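Local coordinates for protein V-type ATP synthase alpha chain (Thermoplasma volcanium, PDB 4O1S) that belongs to the inteins of the Hint clan, a compact and largely beta-stranded splicing domain carried within the alpha chain of a V-type ATP synthase, at residues K4-G8 against D145-L149; L25-E29 against L69-G73; S75-V79 against S90-V94; K96-L100 against D117-A121. One frame throughout, in Å; residues are numbered along the deposited sequence.

Interaction 1 of 4, residues K4-G8 against D145-L149; sequences KAVSG and DVYDL. Unlike the reference sequence in segment 4-8: Ala5 (reference Cys). With SO4 (sulfate ion), chain F.
The five-stranded antiparallel sheet of this intein acquires an edge strand where Val6 pairs with Tyr147. Val6 N donates to Tyr147 O at 2.7 Å with an N-H...O angle of 164°, and Tyr147 N returns a bond to Val6 O at 2.8 Å. These are the only hydrogen bonds between the two segments; Ala5 and Ser7 turn their backbones to Thr92 and Ser90. Ala5 CB packs on Val146 CG2 at 3.5 Å. The reference sequence has cysteine for Ala5, consistent with the first residue of an intein, so the contact probably seats the upstream splice junction against strand 143-149. Tyr147 has CG anti to its carbonyl carbon (chi1 -61°), which carries the ring alongside segment 4-8: its CD2 meets Gly8 CA obliquely at 3.4 Å, and Val6 O sits near the ring plane at the edge. Tyr26 packs edge-to-face with the same ring. Beyond Ser7 a water fills in, accepting from Gly8 N at 2.9 Å and donating to Asp145 O at 2.6 Å. It also donates to a sulfate, probably from the crystallisation liquor, held too by Arg80; Ser7 OG, mainly bonded to Glu9 N, reaches sulfate O1 at a long 3.3 Å.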
loop_
_atom_site.group_PDB
_atom_site.type_symbol
_atom_site.label_atom_id
_atom_site.label_comp_id
_atom_site.label_asym_id
_atom_site.label_seq_id
_atom_site.Cartn_x
_atom_site.Cartn_y
_atom_site.Cartn_z
ATOM N N LYS A 4 -9.386 -4.083 0.506
ATOM C CA LYS A 4 -7.950 -3.977 0.346
ATOM C C LYS A 4 -7.355 -3.035 1.389
ATOM O O LYS A 4 -7.807 -1.889 1.520
ATOM C CB LYS A 4 -7.633 -3.478 -1.052
ATOM C CG LYS A 4 -7.878 -4.536 -2.074
ATOM C CD LYS A 4 -7.474 -4.075 -3.435
ATOM C CE LYS A 4 -8.689 -3.604 -4.184
ATOM N NZ LYS A 4 -8.861 -4.352 -5.461
ATOM N N ALA A 5 -6.350 -3.515 2.126
ATOM C CA ALA A 5 -5.702 -2.702 3.146
ATOM C C ALA A 5 -4.289 -3.235 3.505
ATOM O O ALA A 5 -3.894 -4.329 3.079
ATOM C CB ALA A 5 -6.602 -2.602 4.397
ATOM N N VAL A 6 -3.533 -2.456 4.276
ATOM C CA VAL A 6 -2.182 -2.839 4.664
ATOM C C VAL A 6 -1.975 -2.726 6.184
ATOM O O VAL A 6 -2.764 -2.088 6.912
ATOM C CB VAL A 6 -1.129 -1.965 3.943
ATOM C CG1 VAL A 6 -1.331 -2.023 2.421
ATOM C CG2 VAL A 6 -1.214 -0.530 4.443
ATOM N N SER A 7 -0.916 -3.367 6.665
ATOM C CA SER A 7 -0.590 -3.318 8.077
ATOM C C SER A 7 -0.204 -1.901 8.468
ATOM O O SER A 7 0.229 -1.103 7.629
ATOM C CB SER A 7 0.551 -4.279 8.390
ATOM O OG SER A 7 1.354 -3.756 9.432
ATOM N N GLY A 8 -0.347 -1.587 9.747
ATOM C CA GLY A 8 -0.134 -0.226 10.194
ATOM C C GLY A 8 1.333 0.128 10.177
ATOM O O GLY A 8 1.711 1.296 10.330
ATOM N N ASP A 145 -5.293 -4.350 13.063
ATOM C CA ASP A 145 -5.643 -3.050 12.542
ATOM C C ASP A 145 -5.089 -2.928 11.129
ATOM O O ASP A 145 -3.903 -3.188 10.893
ATOM C CB ASP A 145 -5.016 -1.978 13.418
ATOM C CG ASP A 145 -5.728 -1.824 14.719
ATOM O OD1 ASP A 145 -6.901 -2.269 14.801
ATOM O OD2 ASP A 145 -5.116 -1.246 15.635
ATOM N N VAL A 146 -5.933 -2.550 10.178
ATOM C CA VAL A 146 -5.425 -2.348 8.830
ATOM C C VAL A 146 -5.804 -0.959 8.328
ATOM O O VAL A 146 -6.741 -0.338 8.836
ATOM C CB VAL A 146 -5.839 -3.484 7.839
ATOM C CG1 VAL A 146 -5.275 -4.797 8.288
ATOM C CG2 VAL A 146 -7.340 -3.593 7.722
ATOM N N TYR A 147 -5.051 -0.483 7.343
ATOM C CA TYR A 147 -5.127 0.900 6.882
ATOM C C TYR A 147 -5.048 0.960 5.359
ATOM O O TYR A 147 -4.466 0.086 4.709
ATOM C CB TYR A 147 -3.974 1.714 7.476
ATOM C CG TYR A 147 -3.970 1.786 8.990
ATOM C CD1 TYR A 147 -4.564 2.861 9.643
ATOM C CD2 TYR A 147 -3.385 0.783 9.773
ATOM C CE1 TYR A 147 -4.572 2.953 11.017
ATOM C CE2 TYR A 147 -3.387 0.866 11.166
ATOM C CZ TYR A 147 -3.992 1.961 11.784
ATOM O OH TYR A 147 -4.038 2.103 13.165
ATOM N N ASP A 148 -5.637 2.007 4.800
ATOM C CA ASP A 148 -5.607 2.261 3.368
ATOM C C ASP A 148 -5.655 3.766 3.191
ATOM O O ASP A 148 -6.140 4.490 4.055
ATOM C CB ASP A 148 -6.816 1.608 2.689
ATOM C CG ASP A 148 -6.714 1.594 1.154
ATOM O OD1 ASP A 148 -5.633 1.941 0.622
ATOM O OD2 ASP A 148 -7.719 1.210 0.484
ATOM N N LEU A 149 -5.133 4.245 2.079
ATOM C CA LEU A 149 -5.358 5.623 1.695
ATOM C C LEU A 149 -5.855 5.640 0.264
ATOM O O LEU A 149 -5.743 4.636 -0.432
ATOM C CB LEU A 149 -4.078 6.430 1.856
ATOM C CG LEU A 149 -2.787 5.858 1.294
ATOM C CD1 LEU A 149 -2.789 5.949 -0.215
ATOM C CD2 LEU A 149 -1.611 6.628 1.852
HETATM S S SO4 F . 0.901 -6.295 13.015
HETATM O O1 SO4 F . 1.603 -6.102 11.735
HETATM O O2 SO4 F . -0.371 -5.563 13.027
HETATM O O3 SO4 F . 0.643 -7.725 13.213
HETATM O O4 SO4 F . 1.718 -5.797 14.128
HETATM O O HOH W 1 -1.519 -3.289 11.802
#

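Interaction 2 of 4, residues L25-E29 against L69-G73; sequences LYSSE and LLYKG
Leu25 begins the packing of helix 22-31 on strand 61-75, its CG 4.2 Å from Leu70 CD1 and the two side chains roughly perpendicular. In this largely beta Hint-type fold the helix lies across one face of the five-stranded sheet: the axes of 25-29 and 69-73 approach to 9.3 Å at 112°, and without any hydrogen bond the contact is packing, mostly of side chains. Tyr26 contributes most. With CG anti to the backbone N (chi1 -171°), its ring reaches across the strand; CD1 meets Leu70 CB at 3.7 Å, the two side chains running antiparallel past one another, and CE1 lies against the Tyr71 backbone. Lys72 CB sits over one ring face, 3.7 Å from the centroid and 23° off the normal, a CH-pi contact. The extended lysine chain then crosses the ring, bringing Lys72 CD to 3.7 Å from Tyr26 CE2. The far hydroxyl bonds Glu44 of adjacent strand 43-58, giving the ring a polar tie to the sheet. One turn after Leu25, Glu29 bends at chi2 and applies its aliphatic part to the same leucine methyl, with CB and CG each 3.9 Å from Leu70 CD1.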
loop_
_atom_site.group_PDB
_atom_site.type_symbol
_atom_site.label_atom_id
_atom_site.label_comp_id
_atom_site.label_asym_id
_atom_site.label_seq_id
_atom_site.Cartn_x
_atom_site.Cartn_y
_atom_site.Cartn_z
ATOM N N LEU A 25 0.695 8.082 10.580
ATOM C CA LEU A 25 0.086 9.088 9.728
ATOM C C LEU A 25 -1.403 9.198 10.040
ATOM O O LEU A 25 -1.933 10.289 10.236
ATOM C CB LEU A 25 0.268 8.687 8.271
ATOM C CG LEU A 25 -0.557 9.489 7.268
ATOM C CD1 LEU A 25 -0.206 10.965 7.383
ATOM C CD2 LEU A 25 -0.320 8.993 5.867
ATOM N N TYR A 26 -2.065 8.052 10.085
ATOM C CA TYR A 26 -3.475 7.994 10.410
ATOM C C TYR A 26 -3.755 8.651 11.757
ATOM O O TYR A 26 -4.682 9.460 11.903
ATOM C CB TYR A 26 -3.980 6.539 10.426
ATOM C CG TYR A 26 -5.496 6.467 10.548
ATOM C CD1 TYR A 26 -6.309 6.469 9.407
ATOM C CD2 TYR A 26 -6.116 6.419 11.804
ATOM C CE1 TYR A 26 -7.693 6.419 9.519
ATOM C CE2 TYR A 26 -7.494 6.380 11.921
ATOM C CZ TYR A 26 -8.272 6.385 10.779
ATOM O OH TYR A 26 -9.635 6.353 10.904
ATOM N N SER A 27 -2.948 8.295 12.743
ATOM C CA SER A 27 -3.221 8.693 14.108
ATOM C C SER A 27 -3.124 10.201 14.232
ATOM O O SER A 27 -3.927 10.858 14.924
ATOM C CB SER A 27 -2.203 8.048 15.032
ATOM O OG SER A 27 -2.603 8.222 16.371
ATOM N N SER A 28 -2.117 10.741 13.553
ATOM C CA SER A 28 -1.844 12.167 13.575
ATOM C C SER A 28 -2.972 12.953 12.899
ATOM O O SER A 28 -3.484 13.932 13.444
ATOM C CB SER A 28 -0.518 12.439 12.872
ATOM O OG SER A 28 -0.245 13.831 12.881
ATOM N N GLU A 29 -3.356 12.500 11.710
ATOM C CA GLU A 29 -4.403 13.149 10.946
ATOM C C GLU A 29 -5.744 13.058 11.673
ATOM O O GLU A 29 -6.588 13.934 11.559
ATOM C CB GLU A 29 -4.487 12.508 9.561
ATOM C CG GLU A 29 -3.259 12.760 8.706
ATOM C CD GLU A 29 -3.150 14.209 8.313
ATOM O OE1 GLU A 29 -4.176 14.917 8.382
ATOM O OE2 GLU A 29 -2.047 14.650 7.939
ATOM N N LEU A 69 -8.473 10.861 1.520
ATOM C CA LEU A 69 -9.096 9.993 2.518
ATOM C C LEU A 69 -8.109 8.986 3.080
ATOM O O LEU A 69 -7.296 8.430 2.339
ATOM C CB LEU A 69 -10.248 9.209 1.914
ATOM C CG LEU A 69 -11.483 9.980 1.493
ATOM C CD1 LEU A 69 -12.606 9.001 1.349
ATOM C CD2 LEU A 69 -11.831 11.021 2.515
ATOM N N LEU A 70 -8.195 8.750 4.386
ATOM C CA LEU A 70 -7.465 7.664 5.010
ATOM C C LEU A 70 -8.506 6.761 5.615
ATOM O O LEU A 70 -9.572 7.225 6.027
ATOM C CB LEU A 70 -6.546 8.158 6.128
ATOM C CG LEU A 70 -5.529 9.237 5.782
ATOM C CD1 LEU A 70 -4.706 9.563 7.008
ATOM C CD2 LEU A 70 -4.654 8.804 4.626
ATOM N N TYR A 71 -8.172 5.476 5.679
ATOM C CA TYR A 71 -9.054 4.456 6.205
ATOM C C TYR A 71 -8.330 3.617 7.255
ATOM O O TYR A 71 -7.120 3.344 7.156
ATOM C CB TYR A 71 -9.573 3.576 5.056
ATOM C CG TYR A 71 -10.162 2.234 5.478
ATOM C CD1 TYR A 71 -11.467 2.138 5.956
ATOM C CD2 TYR A 71 -9.418 1.057 5.379
ATOM C CE1 TYR A 71 -12.008 0.909 6.334
ATOM C CE2 TYR A 71 -9.954 -0.175 5.757
ATOM C CZ TYR A 71 -11.243 -0.236 6.230
ATOM O OH TYR A 71 -11.774 -1.449 6.595
ATOM N N LYS A 72 -9.081 3.227 8.280
ATOM C CA LYS A 72 -8.594 2.280 9.266
ATOM C C LYS A 72 -9.685 1.273 9.542
ATOM O O LYS A 72 -10.821 1.644 9.849
ATOM C CB LYS A 72 -8.205 2.996 10.552
ATOM C CG LYS A 72 -7.853 2.060 11.685
ATOM C CD LYS A 72 -7.498 2.802 12.964
ATOM C CE LYS A 72 -7.819 1.951 14.179
ATOM N NZ LYS A 72 -7.306 2.621 15.400
ATOM N N GLY A 73 -9.350 -0.004 9.434
ATOM C CA GLY A 73 -10.317 -1.054 9.683
ATOM C C GLY A 73 -9.733 -2.208 10.467
ATOM O O GLY A 73 -8.756 -2.056 11.208
#

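Interaction 3 of 4, residues S75-V79 against S90-V94; sequences SSYLV and SVTPV
Val79 and Val91 form the firm end of this contact, an antiparallel hydrogen-bonded pair in the hairpin of strands 77-83 and 88-91. Val79 N donates to Val91 O at 2.6 Å, practically straight at 178°. The return bond runs from Val91 N to Val79 O at 2.8 Å. Apolar atoms close around the pair. Val79 turns CG1 anti to its backbone N (chi1 -174°), leaving CG2 beside that N and 3.7 Å from Pro93 CA. Leu78 starts off in the other direction, but its CD1 folds back to within 3.6 Å of Val91 O.

Toward Tyr77 the contact thins. Only the root of that side chain engages, CB lying 3.7 Å from Pro93 CG, while the ring leads away on the exposed side. At the corner of the chain near residue 76, Ser75 CB does no more than approach Thr92 OG1 at 3.9 Å. Thr92, Pro93 and Val94 are the first three positions of the TxxH motif of intein block B, whose histidine follows directly, so the motif leaves from the end of the hairpin strand; Thr92 is also bonded through its backbone to Ala5.

Two residues on from the valine pair, where the next hydrogen-bonded pair would put Tyr77 opposite Pro93, proline has no N-H to give. Pro93 CD instead lies 3.6 Å from Tyr77 O, and that carbonyl is served from its own segment: Ser75 OG donates to Tyr77 O at 2.5 Å, in the carbonyl plane and on a lone pair. The hairpin pairing thus ends where the motif begins.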
loop_
_atom_site.group_PDB
_atom_site.type_symbol
_atom_site.label_atom_id
_atom_site.label_comp_id
_atom_site.label_asym_id
_atom_site.label_seq_id
_atom_site.Cartn_x
_atom_site.Cartn_y
_atom_site.Cartn_z
ATOM N N SER A 75 -8.731 -6.515 10.047
ATOM C CA SER A 75 -8.707 -7.768 9.310
ATOM C C SER A 75 -8.299 -8.893 10.261
ATOM O O SER A 75 -7.582 -8.675 11.244
ATOM C CB SER A 75 -7.777 -7.700 8.107
ATOM O OG SER A 75 -7.553 -8.994 7.556
ATOM N N SER A 76 -8.799 -10.085 9.970
ATOM C CA SER A 76 -8.471 -11.285 10.700
ATOM C C SER A 76 -7.232 -11.892 10.114
ATOM O O SER A 76 -6.632 -12.798 10.707
ATOM C CB SER A 76 -9.601 -12.300 10.529
ATOM O OG SER A 76 -10.686 -11.965 11.361
ATOM N N TYR A 77 -6.879 -11.426 8.923
ATOM C CA TYR A 77 -5.826 -12.064 8.166
ATOM C C TYR A 77 -4.879 -11.045 7.590
ATOM O O TYR A 77 -5.294 -9.980 7.137
ATOM C CB TYR A 77 -6.405 -12.899 7.023
ATOM C CG TYR A 77 -7.303 -13.978 7.502
ATOM C CD1 TYR A 77 -6.786 -15.153 8.005
ATOM C CD2 TYR A 77 -8.676 -13.811 7.490
ATOM C CE1 TYR A 77 -7.613 -16.154 8.473
ATOM C CE2 TYR A 77 -9.516 -14.803 7.960
ATOM C CZ TYR A 77 -8.983 -15.975 8.448
ATOM O OH TYR A 77 -9.817 -16.972 8.921
ATOM N N LEU A 78 -3.605 -11.402 7.587
ATOM C CA LEU A 78 -2.586 -10.618 6.911
ATOM C C LEU A 78 -1.723 -11.580 6.079
ATOM O O LEU A 78 -1.427 -12.710 6.517
ATOM C CB LEU A 78 -1.719 -9.907 7.945
ATOM C CG LEU A 78 -1.695 -8.387 8.061
ATOM C CD1 LEU A 78 -2.838 -7.684 7.342
ATOM C CD2 LEU A 78 -1.626 -7.995 9.542
ATOM N N VAL A 79 -1.348 -11.140 4.879
ATOM C CA VAL A 79 -0.363 -11.841 4.058
ATOM C C VAL A 79 0.951 -11.068 4.094
ATOM O O VAL A 79 1.001 -9.891 3.727
ATOM C CB VAL A 79 -0.835 -11.913 2.618
ATOM C CG1 VAL A 79 0.125 -12.772 1.794
ATOM C CG2 VAL A 79 -2.286 -12.437 2.567
ATOM N N SER A 90 3.074 -6.327 4.515
ATOM C CA SER A 90 2.027 -7.212 5.016
ATOM C C SER A 90 0.715 -6.574 4.590
ATOM O O SER A 90 0.467 -5.380 4.834
ATOM C CB SER A 90 2.087 -7.383 6.545
ATOM O OG SER A 90 3.314 -7.958 6.982
ATOM N N VAL A 91 -0.114 -7.344 3.904
ATOM C CA VAL A 91 -1.368 -6.793 3.421
ATOM C C VAL A 91 -2.515 -7.759 3.632
ATOM O O VAL A 91 -2.358 -8.932 3.979
ATOM C CB VAL A 91 -1.309 -6.392 1.928
ATOM C CG1 VAL A 91 -0.221 -5.337 1.689
ATOM C CG2 VAL A 91 -1.060 -7.623 1.069
ATOM N N THR A 92 -3.685 -7.211 3.414
ATOM C CA THR A 92 -4.927 -7.926 3.450
ATOM C C THR A 92 -4.928 -8.931 2.282
ATOM O O THR A 92 -4.343 -8.660 1.239
ATOM C CB THR A 92 -6.006 -6.841 3.285
ATOM O OG1 THR A 92 -6.685 -6.637 4.535
ATOM C CG2 THR A 92 -6.940 -7.160 2.182
ATOM N N PRO A 93 -5.558 -10.110 2.458
ATOM C CA PRO A 93 -5.575 -11.135 1.400
ATOM C C PRO A 93 -6.125 -10.668 0.061
ATOM O O PRO A 93 -5.623 -11.160 -0.961
ATOM C CB PRO A 93 -6.472 -12.225 1.973
ATOM C CG PRO A 93 -6.293 -12.115 3.416
ATOM C CD PRO A 93 -6.081 -10.637 3.728
ATOM N N VAL A 94 -7.111 -9.757 0.061
ATOM C CA VAL A 94 -7.708 -9.267 -1.193
ATOM C C VAL A 94 -6.922 -8.131 -1.865
ATOM O O VAL A 94 -7.204 -7.782 -3.014
ATOM C CB VAL A 94 -9.207 -8.860 -1.055
ATOM C CG1 VAL A 94 -10.063 -10.053 -0.753
ATOM C CG2 VAL A 94 -9.405 -7.812 0.008
#

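Interaction 4 of 4, residues K96-L100 against D117-A121; sequences KLFVL and DMIAA
Backbone bonds define the core of this contact, where Phe98 to Leu100 runs beside Met118 to Ala120. Ala120 N donates to Phe98 O at 2.9 Å, and Leu100 N donates to Met118 O at 3.1 Å with an N-H...O angle of 157°. The two bonds flank Val99 and Ile119, a single bridge; the CA-H groups of these two residues also point at Met118 O and Phe98 O respectively. With the segment axes at 116°, the strands splay too fast for a longer ladder.

Water takes over on both flanks. One molecule accepts from Phe98 N at 2.9 Å and lies 3.0 Å from Ala120 O, to which it can donate. The other accepts from Met118 N at 2.8 Å and donates to Leu100 O at 3.0 Å, spanning a gap the backbones no longer close directly.

Apolar packing supplies the remainder. Phe98 CB rests on Ala120 CB at 3.7 Å, while the phenyl ring itself leads away, toward His168. The side chains of Leu97 and Val99 both meet Ile119, the first through CD1 on Ile119 CD1 at 4.3 Å. Leu100 and Met118 touch through their CB atoms at the exposed end.

Strand 96-101 is flanked in its own four-stranded sheet by 104-109 and 165-168, whereas 118-122 is an outermost strand of another sheet, beside 129-141; the bridge therefore ties two of the sheets of this Hint-type domain together.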
loop_
_atom_site.group_PDB
_atom_site.type_symbol
_atom_site.label_atom_id
_atom_site.label_comp_id
_atom_site.label_asym_id
_atom_site.label_seq_id
_atom_site.Cartn_x
_atom_site.Cartn_y
_atom_site.Cartn_z
ATOM N N LYS A 96 -3.981 -6.286 -3.884
ATOM C CA LYS A 96 -3.358 -6.720 -5.145
ATOM C C LYS A 96 -1.948 -6.220 -5.361
ATOM O O LYS A 96 -1.606 -5.077 -5.014
ATOM C CB LYS A 96 -4.204 -6.321 -6.352
ATOM C CG LYS A 96 -5.404 -7.203 -6.524
ATOM C CD LYS A 96 -6.440 -6.593 -7.429
ATOM C CE LYS A 96 -7.534 -7.618 -7.689
ATOM N NZ LYS A 96 -8.486 -7.172 -8.727
ATOM N N LEU A 97 -1.130 -7.097 -5.936
ATOM C CA LEU A 97 0.220 -6.738 -6.339
ATOM C C LEU A 97 0.256 -6.869 -7.852
ATOM O O LEU A 97 -0.671 -7.415 -8.460
ATOM C CB LEU A 97 1.256 -7.662 -5.698
ATOM C CG LEU A 97 1.520 -7.757 -4.174
ATOM C CD1 LEU A 97 2.157 -6.522 -3.637
ATOM C CD2 LEU A 97 0.268 -8.087 -3.344
ATOM N N PHE A 98 1.315 -6.362 -8.463
ATOM C CA PHE A 98 1.487 -6.492 -9.902
ATOM C C PHE A 98 2.565 -7.514 -10.193
ATOM O O PHE A 98 3.668 -7.447 -9.627
ATOM C CB PHE A 98 1.877 -5.146 -10.502
ATOM C CG PHE A 98 0.757 -4.170 -10.534
ATOM C CD1 PHE A 98 -0.260 -4.297 -11.487
ATOM C CD2 PHE A 98 0.693 -3.141 -9.595
ATOM C CE1 PHE A 98 -1.325 -3.407 -11.519
ATOM C CE2 PHE A 98 -0.363 -2.232 -9.606
ATOM C CZ PHE A 98 -1.379 -2.363 -10.565
ATOM N N VAL A 99 2.257 -8.460 -11.076
ATOM C CA VAL A 99 3.209 -9.526 -11.404
ATOM C C VAL A 99 3.613 -9.532 -12.859
ATOM O O VAL A 99 2.772 -9.501 -13.753
ATOM C CB VAL A 99 2.646 -10.921 -11.051
ATOM C CG1 VAL A 99 3.658 -12.008 -11.371
ATOM C CG2 VAL A 99 2.351 -10.962 -9.604
ATOM N N LEU A 100 4.917 -9.597 -13.083
ATOM C CA LEU A 100 5.443 -9.759 -14.423
ATOM C C LEU A 100 5.362 -11.217 -14.853
ATOM O O LEU A 100 6.089 -12.046 -14.340
ATOM C CB LEU A 100 6.892 -9.295 -14.456
ATOM C CG LEU A 100 7.624 -9.544 -15.771
ATOM C CD1 LEU A 100 6.932 -8.833 -16.938
ATOM C CD2 LEU A 100 9.063 -9.090 -15.623
ATOM N N ASP A 117 6.933 -15.759 -7.869
ATOM C CA ASP A 117 6.376 -14.586 -8.551
ATOM C C ASP A 117 7.235 -13.313 -8.479
ATOM O O ASP A 117 7.842 -13.013 -7.452
ATOM C CB ASP A 117 4.953 -14.298 -8.053
ATOM C CG ASP A 117 3.963 -15.370 -8.486
ATOM O OD1 ASP A 117 4.378 -16.239 -9.293
ATOM O OD2 ASP A 117 2.783 -15.337 -8.044
ATOM N N MET A 118 7.284 -12.567 -9.584
ATOM C CA MET A 118 8.049 -11.318 -9.643
ATOM C C MET A 118 7.130 -10.126 -9.462
ATOM O O MET A 118 6.284 -9.839 -10.323
ATOM C CB MET A 118 8.820 -11.210 -10.962
ATOM C CG MET A 118 9.905 -12.253 -11.066
ATOM S SD MET A 118 10.700 -12.339 -12.669
ATOM C CE MET A 118 12.036 -11.186 -12.417
ATOM N N ILE A 119 7.269 -9.432 -8.337
ATOM C CA ILE A 119 6.336 -8.354 -8.079
ATOM C C ILE A 119 6.954 -7.004 -8.359
ATOM O O ILE A 119 8.166 -6.841 -8.294
ATOM C CB ILE A 119 5.704 -8.425 -6.672
ATOM C CG1 ILE A 119 6.740 -8.220 -5.578
ATOM C CG2 ILE A 119 5.005 -9.757 -6.476
ATOM C CD1 ILE A 119 6.073 -8.111 -4.195
ATOM N N ALA A 120 6.094 -6.057 -8.699
ATOM C CA ALA A 120 6.499 -4.719 -9.083
ATOM C C ALA A 120 6.967 -3.893 -7.880
ATOM O O ALA A 120 6.271 -3.772 -6.866
ATOM C CB ALA A 120 5.345 -4.020 -9.802
ATOM N N ALA A 121 8.162 -3.336 -8.016
ATOM C CA ALA A 121 8.735 -2.464 -7.023
ATOM C C ALA A 121 9.295 -1.269 -7.771
ATOM O O ALA A 121 9.406 -1.300 -8.989
ATOM C CB ALA A 121 9.834 -3.174 -6.295
HETATM O O HOH W 2 3.576 -5.122 -7.066
HETATM O O HOH W 3 6.427 -13.747 -11.948
#

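Interactions 1 and 2 are the buried contacts, while 3 and 4 each have an exposed rim. Strands 143-149 and 61-75 are neighbours in one sheet; interaction 1 adds an edge strand beside 143-149 and interaction 2 lays a helix on 61-75, the former by backbone bonds and water, the latter by packing without any hydrogen bond. Interaction 3 touches interaction 1 through backbone bonds of Ala5 and Ser7 to Thr92 and Ser90, bringing the start of the chain to the hairpin. Interaction 4, its centre about 26 Å from that of interaction 2, lies across the chain's centre; interactions 3 and 4 both involve the four-stranded sheet 88-91, 77-83, 129-141, 118-122, at its two outer edges.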